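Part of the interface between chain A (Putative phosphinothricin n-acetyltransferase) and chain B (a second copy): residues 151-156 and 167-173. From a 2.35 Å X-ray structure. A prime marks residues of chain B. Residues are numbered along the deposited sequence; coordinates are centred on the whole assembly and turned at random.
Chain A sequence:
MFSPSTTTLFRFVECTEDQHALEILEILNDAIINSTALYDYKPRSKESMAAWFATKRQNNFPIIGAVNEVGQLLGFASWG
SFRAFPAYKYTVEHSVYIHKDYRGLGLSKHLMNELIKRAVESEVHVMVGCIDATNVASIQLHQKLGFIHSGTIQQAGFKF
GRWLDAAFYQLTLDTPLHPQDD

Chain A, residues 151-156: GTIQQA
Chain B 167-173: AFYQLTL

This small patch of a subunit interface is a worked example of a buried glutamine side chain reading the backbone of a neighbouring chain, with a modest apolar contact beside it.

The two stretches do not join as neighbouring strands of one sheet. Strand 151-153 and strand 167-172 of chain B run in broadly the same direction, their N-to-C axes 33° apart, but their axes come no closer than 8.3 Å, too far for backbone-to-backbone pairing. The register is marked by Ile153 CA, 7.1 Å from Gln170′ CA, and by Gln155 CA, 8.0 Å from Thr172′ CA. Side chains must therefore span the gap, and in chain B the alternation of an extended strand supplies them: Phe168′, Gln170′ and Thr172′ point toward chain A, whereas Tyr169′, between the first two, points away.

Chain A offers a corner. Gly151 has phi/psi of 160/-175, where a CB would be jammed against the preceding carbonyl oxygen. Thr152 (-143/130) and Ile153 (-92/99) are extended; a type II turn then runs from Ile153 to Ala156, with Gln154 at -63/132 and Gln155 at 56/35, closed by a weak hydrogen bond from Ala156 N to Ile153 O (3.4 Å).

Gln170′ exploits this corner. With chi1 p (76°), chi2 t and chi3 103°, its carboxamide reaches the backbone of Gln154 and bonds to both of its polar groups: Gln154 N donates to Gln170′ OE1 at 3.0 Å (144° at the hydrogen), and Gln170′ NE2 donates to Gln154 O at 2.9 Å (155°). An amide carries a donor and an acceptor side by side, so it can match the peptide NH and carbonyl of one residue without using that residue's side chain. Gln170′ NE2 also makes a weak hydrogen bond to Thr172′ OG1 within its own strand (3.4 Å). By contrast, Thr152 O lies 3.4 Å from Gln170′ OE1 without bonding, since both are acceptors.

One apolar pair and a few looser contacts accompany the amide. Ile153, with chi1 and chi2 both m, brings CD1 to 4.1 Å from Phe168′ CB; the phenylalanine is m, with chi2 84°. Ile153 CA also sits 3.4 Å from Gln170′ OE1. Beyond the amide, Gln155 (m, t, chi3 -6°) places OE1 3.9 Å from CG2 of Thr172′ (chi1 m), a van der Waals contact. Gln154 is m, t and modelled only to CD, its CB 3.9 Å from Gln170′ NE2. Together the stretches bury 250 Å², with Gln170′ contributing the largest share.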

# COMPACT_ATOMS: atom_id res chain seq x y z
N GLY A 151 -8.73 35.12 6.89
CA GLY A 151 -7.93 33.99 6.44
C GLY A 151 -8.48 32.64 6.87
O GLY A 151 -9.53 32.56 7.48
N THR A 152 -7.73 31.59 6.58
CA THR A 152 -8.19 30.23 6.85
C THR A 152 -7.06 29.33 7.29
O THR A 152 -6.00 29.28 6.66
CB THR A 152 -8.80 29.62 5.60
OG1 THR A 152 -9.92 30.41 5.20
CG2 THR A 152 -9.23 28.17 5.86
N ILE A 153 -7.28 28.61 8.39
CA ILE A 153 -6.36 27.60 8.84
C ILE A 153 -6.82 26.28 8.23
O ILE A 153 -7.76 25.65 8.71
CB ILE A 153 -6.28 27.49 10.37
CG1 ILE A 153 -6.10 28.87 11.01
CG2 ILE A 153 -5.14 26.58 10.77
CD1 ILE A 153 -4.73 29.46 10.83
N GLN A 154 -6.17 25.90 7.13
CA GLN A 154 -6.49 24.69 6.39
C GLN A 154 -6.26 23.47 7.25
O GLN A 154 -5.23 23.35 7.92
CB GLN A 154 -5.62 24.58 5.13
CG GLN A 154 -5.74 25.76 4.17
CD GLN A 154 -4.78 25.64 2.98
N GLN A 155 -7.25 22.59 7.27
CA GLN A 155 -7.17 21.33 8.00
C GLN A 155 -6.88 21.51 9.49
O GLN A 155 -6.19 20.69 10.10
CB GLN A 155 -6.16 20.40 7.33
CG GLN A 155 -6.45 20.24 5.83
CD GLN A 155 -5.59 19.20 5.14
OE1 GLN A 155 -4.67 18.64 5.73
NE2 GLN A 155 -5.90 18.93 3.88
N ALA A 156 -7.42 22.58 10.06
CA ALA A 156 -7.22 22.85 11.48
C ALA A 156 -8.02 21.88 12.33
O ALA A 156 -7.65 21.57 13.47
CB ALA A 156 -7.61 24.25 11.80
N ALA B 167 -0.89 38.06 12.37
CA ALA B 167 -0.71 37.21 11.20
C ALA B 167 -0.62 35.75 11.64
O ALA B 167 -0.01 35.42 12.66
CB ALA B 167 0.54 37.63 10.44
N PHE B 168 -1.23 34.86 10.86
CA PHE B 168 -1.18 33.44 11.17
C PHE B 168 -0.51 32.69 10.06
O PHE B 168 -0.90 32.82 8.90
CB PHE B 168 -2.58 32.87 11.40
CG PHE B 168 -3.26 33.43 12.60
CD1 PHE B 168 -3.94 34.64 12.51
CD2 PHE B 168 -3.21 32.77 13.82
CE1 PHE B 168 -4.57 35.18 13.63
CE2 PHE B 168 -3.82 33.30 14.94
CZ PHE B 168 -4.51 34.51 14.85
N TYR B 169 0.52 31.92 10.44
CA TYR B 169 1.27 31.08 9.54
C TYR B 169 1.12 29.63 9.99
O TYR B 169 1.24 29.31 11.18
CB TYR B 169 2.75 31.53 9.49
CG TYR B 169 2.89 32.77 8.64
CD1 TYR B 169 2.53 34.01 9.13
CD2 TYR B 169 3.33 32.68 7.33
CE1 TYR B 169 2.63 35.15 8.35
CE2 TYR B 169 3.42 33.81 6.53
CZ TYR B 169 3.07 35.04 7.05
OH TYR B 169 3.16 36.16 6.26
N GLN B 170 0.83 28.74 9.05
CA GLN B 170 0.69 27.33 9.37
C GLN B 170 1.62 26.41 8.58
O GLN B 170 1.90 26.63 7.39
CB GLN B 170 -0.74 26.87 9.16
CG GLN B 170 -1.11 26.69 7.69
CD GLN B 170 -2.54 26.26 7.52
OE1 GLN B 170 -3.40 27.07 7.16
NE2 GLN B 170 -2.81 24.98 7.77
N LEU B 171 2.06 25.35 9.24
CA LEU B 171 2.78 24.30 8.54
C LEU B 171 1.97 23.02 8.68
O LEU B 171 1.66 22.59 9.79
CB LEU B 171 4.18 24.14 9.14
CG LEU B 171 5.06 22.99 8.66
CD1 LEU B 171 5.32 23.11 7.19
CD2 LEU B 171 6.37 23.00 9.44
N THR B 172 1.60 22.42 7.55
CA THR B 172 0.81 21.20 7.52
C THR B 172 1.74 20.00 7.34
O THR B 172 2.57 19.99 6.44
CB THR B 172 -0.22 21.24 6.38
OG1 THR B 172 -1.01 22.43 6.50
CG2 THR B 172 -1.13 20.02 6.42
N LEU B 173 1.60 18.99 8.21
CA LEU B 173 2.49 17.83 8.20
C LEU B 173 1.78 16.60 7.65
O LEU B 173 0.56 16.61 7.47
CB LEU B 173 3.01 17.53 9.61
CG LEU B 173 3.60 18.72 10.37
CD1 LEU B 173 3.80 18.38 11.83
CD2 LEU B 173 4.91 19.15 9.72